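Glutathione S-transferase (Lodderomyces elongisporus, PDB 4IVF) probably acts as a glutathione transferase, a dimeric member of the GST superfamily whose subunits each bind two glutathione molecules. Local coordinates at residues F[14-24]-F[176-187]. Sequence-based numbering, arbitrary orientation.
Sequences PTPNGYKISIF and VADFALLGWAYR. With GSH (glutathione), chain T; GSH (glutathione), chain U.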
# COMPACT_ATOMS: atom_id res chain seq x y z
N PRO F 14 -3.90 -12.11 -15.93
CA PRO F 14 -5.30 -11.68 -15.80
C PRO F 14 -5.80 -11.78 -14.35
O PRO F 14 -6.38 -12.78 -13.95
CB PRO F 14 -6.05 -12.65 -16.71
CG PRO F 14 -5.17 -13.85 -16.79
CD PRO F 14 -3.77 -13.38 -16.65
N THR F 15 -5.56 -10.72 -13.58
CA THR F 15 -5.74 -10.72 -12.13
C THR F 15 -6.12 -9.29 -11.73
O THR F 15 -5.83 -8.35 -12.48
CB THR F 15 -4.43 -11.13 -11.40
OG1 THR F 15 -3.39 -10.22 -11.74
CG2 THR F 15 -3.99 -12.57 -11.75
N PRO F 16 -6.76 -9.11 -10.55
CA PRO F 16 -7.21 -7.78 -10.10
C PRO F 16 -6.09 -6.76 -10.14
O PRO F 16 -6.30 -5.60 -10.49
CB PRO F 16 -7.63 -7.99 -8.64
CG PRO F 16 -7.65 -9.46 -8.41
CD PRO F 16 -6.94 -10.16 -9.52
N ASN F 17 -4.89 -7.21 -9.78
CA ASN F 17 -3.74 -6.33 -9.73
C ASN F 17 -3.25 -5.93 -11.11
O ASN F 17 -2.96 -4.75 -11.35
CB ASN F 17 -2.64 -6.95 -8.88
CG ASN F 17 -2.90 -6.78 -7.41
OD1 ASN F 17 -3.44 -5.75 -6.98
ND2 ASN F 17 -2.55 -7.79 -6.63
N GLY F 18 -3.15 -6.92 -12.00
CA GLY F 18 -2.85 -6.67 -13.39
C GLY F 18 -3.81 -5.68 -14.04
O GLY F 18 -3.40 -4.77 -14.76
N TYR F 19 -5.10 -5.87 -13.77
CA TYR F 19 -6.15 -5.03 -14.34
C TYR F 19 -6.04 -3.56 -13.93
O TYR F 19 -6.37 -2.67 -14.71
CB TYR F 19 -7.53 -5.57 -13.95
CG TYR F 19 -7.83 -6.94 -14.51
CD1 TYR F 19 -7.38 -7.31 -15.76
CD2 TYR F 19 -8.56 -7.86 -13.78
CE1 TYR F 19 -7.65 -8.56 -16.28
CE2 TYR F 19 -8.84 -9.10 -14.28
CZ TYR F 19 -8.39 -9.45 -15.54
OH TYR F 19 -8.67 -10.69 -16.05
N LYS F 20 -5.58 -3.31 -12.71
CA LYS F 20 -5.38 -1.93 -12.24
C LYS F 20 -4.51 -1.18 -13.23
O LYS F 20 -4.82 -0.06 -13.62
CB LYS F 20 -4.68 -1.91 -10.89
CG LYS F 20 -5.50 -2.34 -9.70
CD LYS F 20 -4.63 -2.16 -8.48
CE LYS F 20 -5.06 -2.95 -7.27
NZ LYS F 20 -4.00 -2.82 -6.21
N ILE F 21 -3.43 -1.82 -13.64
CA ILE F 21 -2.45 -1.18 -14.50
C ILE F 21 -2.92 -1.15 -15.95
O ILE F 21 -2.77 -0.13 -16.62
CB ILE F 21 -1.05 -1.85 -14.38
CG1 ILE F 21 -0.60 -1.89 -12.91
CG2 ILE F 21 -0.04 -1.12 -15.23
CD1 ILE F 21 -0.95 -0.64 -12.12
N SER F 22 -3.49 -2.24 -16.43
CA SER F 22 -3.92 -2.27 -17.83
C SER F 22 -5.09 -1.30 -18.06
O SER F 22 -5.15 -0.62 -19.08
CB SER F 22 -4.28 -3.68 -18.29
OG SER F 22 -5.43 -4.18 -17.63
N ILE F 23 -6.01 -1.24 -17.10
CA ILE F 23 -7.07 -0.22 -17.14
C ILE F 23 -6.50 1.21 -17.12
O ILE F 23 -6.91 2.06 -17.92
CB ILE F 23 -8.07 -0.39 -16.00
CG1 ILE F 23 -8.89 -1.68 -16.20
CG2 ILE F 23 -9.01 0.82 -15.92
CD1 ILE F 23 -9.68 -2.08 -15.00
N PHE F 24 -5.56 1.50 -16.22
CA PHE F 24 -5.06 2.87 -16.15
C PHE F 24 -4.30 3.27 -17.41
O PHE F 24 -4.44 4.40 -17.89
CB PHE F 24 -4.21 3.15 -14.92
CG PHE F 24 -4.14 4.60 -14.56
CD1 PHE F 24 -5.30 5.37 -14.58
CD2 PHE F 24 -2.95 5.20 -14.22
CE1 PHE F 24 -5.26 6.73 -14.27
CE2 PHE F 24 -2.89 6.55 -13.90
CZ PHE F 24 -4.06 7.32 -13.93
N VAL F 176 -6.39 7.51 -9.47
CA VAL F 176 -5.79 6.18 -9.38
C VAL F 176 -6.43 5.39 -8.24
O VAL F 176 -6.44 4.17 -8.24
CB VAL F 176 -4.24 6.23 -9.19
CG1 VAL F 176 -3.54 6.71 -10.45
CG2 VAL F 176 -3.87 7.12 -8.01
N ALA F 177 -6.98 6.10 -7.25
CA ALA F 177 -7.61 5.41 -6.14
C ALA F 177 -8.84 4.63 -6.62
O ALA F 177 -9.03 3.48 -6.24
CB ALA F 177 -7.97 6.39 -5.02
N ASP F 178 -9.64 5.25 -7.47
CA ASP F 178 -10.79 4.55 -8.05
C ASP F 178 -10.35 3.38 -8.92
O ASP F 178 -10.91 2.28 -8.85
CB ASP F 178 -11.64 5.51 -8.89
CG ASP F 178 -12.10 6.73 -8.11
OD1 ASP F 178 -11.34 7.71 -8.03
OD2 ASP F 178 -13.22 6.70 -7.57
N PHE F 179 -9.34 3.60 -9.75
CA PHE F 179 -8.92 2.54 -10.65
C PHE F 179 -8.31 1.37 -9.90
O PHE F 179 -8.50 0.22 -10.28
CB PHE F 179 -8.03 3.09 -11.76
CG PHE F 179 -8.76 4.04 -12.67
CD1 PHE F 179 -9.81 3.59 -13.46
CD2 PHE F 179 -8.43 5.39 -12.71
CE1 PHE F 179 -10.50 4.45 -14.29
CE2 PHE F 179 -9.11 6.26 -13.53
CZ PHE F 179 -10.16 5.79 -14.32
N ALA F 180 -7.61 1.66 -8.81
CA ALA F 180 -7.08 0.63 -7.92
C ALA F 180 -8.19 -0.23 -7.33
O ALA F 180 -8.11 -1.46 -7.36
CB ALA F 180 -6.25 1.26 -6.80
N LEU F 181 -9.21 0.41 -6.77
CA LEU F 181 -10.32 -0.31 -6.15
C LEU F 181 -11.06 -1.17 -7.19
O LEU F 181 -11.47 -2.31 -6.92
CB LEU F 181 -11.28 0.66 -5.46
CG LEU F 181 -12.49 -0.01 -4.79
CD1 LEU F 181 -12.03 -0.93 -3.67
CD2 LEU F 181 -13.49 1.01 -4.27
N LEU F 182 -11.19 -0.62 -8.38
CA LEU F 182 -11.95 -1.24 -9.47
C LEU F 182 -11.44 -2.64 -9.84
O LEU F 182 -12.22 -3.55 -10.14
CB LEU F 182 -11.93 -0.32 -10.69
CG LEU F 182 -12.72 -0.74 -11.92
CD1 LEU F 182 -14.18 -0.95 -11.56
CD2 LEU F 182 -12.56 0.29 -13.03
N GLY F 183 -10.12 -2.82 -9.84
CA GLY F 183 -9.54 -4.10 -10.19
C GLY F 183 -10.07 -5.20 -9.30
O GLY F 183 -10.40 -6.28 -9.78
N TRP F 184 -10.16 -4.92 -8.00
CA TRP F 184 -10.59 -5.88 -6.98
C TRP F 184 -12.09 -5.98 -6.81
O TRP F 184 -12.61 -7.05 -6.44
CB TRP F 184 -9.94 -5.57 -5.64
CG TRP F 184 -8.53 -6.10 -5.54
CD1 TRP F 184 -7.38 -5.45 -5.86
CD2 TRP F 184 -8.15 -7.41 -5.12
NE1 TRP F 184 -6.29 -6.28 -5.66
CE2 TRP F 184 -6.74 -7.49 -5.20
CE3 TRP F 184 -8.86 -8.53 -4.66
CZ2 TRP F 184 -6.03 -8.64 -4.84
CZ3 TRP F 184 -8.15 -9.68 -4.31
CH2 TRP F 184 -6.75 -9.72 -4.40
N ALA F 185 -12.79 -4.88 -7.05
CA ALA F 185 -14.25 -4.87 -7.01
C ALA F 185 -14.78 -5.85 -8.05
O ALA F 185 -15.78 -6.53 -7.86
CB ALA F 185 -14.79 -3.47 -7.27
N TYR F 186 -14.06 -5.92 -9.17
CA TYR F 186 -14.38 -6.82 -10.25
C TYR F 186 -14.40 -8.29 -9.78
O TYR F 186 -15.10 -9.12 -10.35
CB TYR F 186 -13.35 -6.63 -11.36
CG TYR F 186 -13.59 -7.45 -12.59
CD1 TYR F 186 -14.55 -7.08 -13.51
CD2 TYR F 186 -12.83 -8.58 -12.84
CE1 TYR F 186 -14.78 -7.84 -14.64
CE2 TYR F 186 -13.04 -9.34 -13.98
CZ TYR F 186 -14.01 -8.97 -14.87
OH TYR F 186 -14.22 -9.73 -16.00
N ARG F 187 -13.65 -8.59 -8.72
CA ARG F 187 -13.51 -9.96 -8.24
C ARG F 187 -14.51 -10.37 -7.15
O ARG F 187 -14.52 -11.53 -6.72
CB ARG F 187 -12.08 -10.19 -7.72
CG ARG F 187 -11.07 -10.58 -8.79
CD ARG F 187 -11.18 -12.05 -9.10
NE ARG F 187 -10.00 -12.53 -9.81
CZ ARG F 187 -9.85 -12.48 -11.13
NH1 ARG F 187 -10.81 -11.97 -11.90
NH2 ARG F 187 -8.74 -12.95 -11.68
N1 GSH T . 1.23 -15.98 -3.05
CA1 GSH T . -0.21 -16.08 -3.08
C1 GSH T . -0.67 -16.93 -1.98
O11 GSH T . 0.15 -17.37 -1.14
O12 GSH T . -1.88 -17.22 -1.86
CB1 GSH T . -0.72 -16.54 -4.44
CG1 GSH T . -2.04 -15.93 -4.75
CD1 GSH T . -1.95 -14.44 -5.06
OE1 GSH T . -0.90 -13.92 -5.46
N2 GSH T . -3.16 -13.55 -4.89
CA2 GSH T . -3.06 -12.13 -5.18
C2 GSH T . -3.15 -11.34 -3.90
O2 GSH T . -3.81 -11.77 -2.97
CB2 GSH T . -4.16 -11.71 -6.04
SG2 GSH T . -4.23 -12.70 -7.49
N3 GSH T . -2.47 -10.07 -3.76
CA3 GSH T . -2.59 -9.34 -2.51
C3 GSH T . -2.57 -7.89 -2.75
O31 GSH T . -2.98 -7.40 -3.83
O32 GSH T . -2.12 -7.13 -1.84
N1 GSH U . 1.27 -5.63 -3.59
CA1 GSH U . 1.31 -6.11 -4.94
C1 GSH U . 0.80 -5.09 -5.86
O11 GSH U . 1.32 -4.93 -6.98
O12 GSH U . -0.18 -4.38 -5.54
CB1 GSH U . 0.50 -7.39 -5.05
CG1 GSH U . 0.88 -8.07 -6.31
CD1 GSH U . 0.30 -9.47 -6.45
OE1 GSH U . -0.39 -10.01 -5.57
N2 GSH U . 0.57 -10.23 -7.72
CA2 GSH U . 0.04 -11.57 -7.87
C2 GSH U . 1.19 -12.50 -8.14
O2 GSH U . 2.09 -12.16 -8.90
CB2 GSH U . -0.90 -11.58 -8.99
SG2 GSH U . -2.23 -10.46 -8.69
N3 GSH U . 1.24 -13.82 -7.50
CA3 GSH U . 2.35 -14.70 -7.79
C3 GSH U . 2.99 -15.21 -6.56
O31 GSH U . 2.89 -14.61 -5.47
O32 GSH U . 3.66 -16.28 -6.62
O HOH W 1 -9.67 -12.90 -14.60
O HOH W 2 -3.88 -4.75 -4.03
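Pro16 CB sits over one face of the Trp184 indole, 3.5 Å from the centroid of the five-membered ring and almost on its normal. At the edge of the same indole stand Asn17 OD1 and Lys20 CE. The Arg187 guanidinium carries Pro16 CD over one face. Its edge meets Pro14 O through a weak bond from NH2. Water 1 links Arg187 NH2 to Tyr19 OH. Farther along, Val176 CG1 sits over a face of the Phe24 ring, 3.5 Å from Phe24 CE2. Phe179 meets Phe24 obliquely, the ring planes 39° apart. Gly183 comes close to the backbone of Pro16, their CA atoms 4.4 Å apart, and Gly183 CA makes a CH...O contact with Pro16 O.

Trp184 NE1 donates to Asn17 OD1 at 3.2 Å, from above the carbonyl plane. Lys20, extended beyond CG, brings Lys20 NZ to Asn17 OD1 at 3.1 Å; Gln114 and Thr78 also bind NZ. This double grip fixes the amide. Asn17 ND2 then gives a nearly straight bond of 2.9 Å to O31 of one glutathione (chain T). Helix 16-27 belongs to the thioredoxin-like domain and helix 176-185 to the helical domain. Their contact therefore joins the two GST domains beside the pocket. The lysine and indole N-H would probably polarise the amide, strengthening its hold on the glutathione carboxylate.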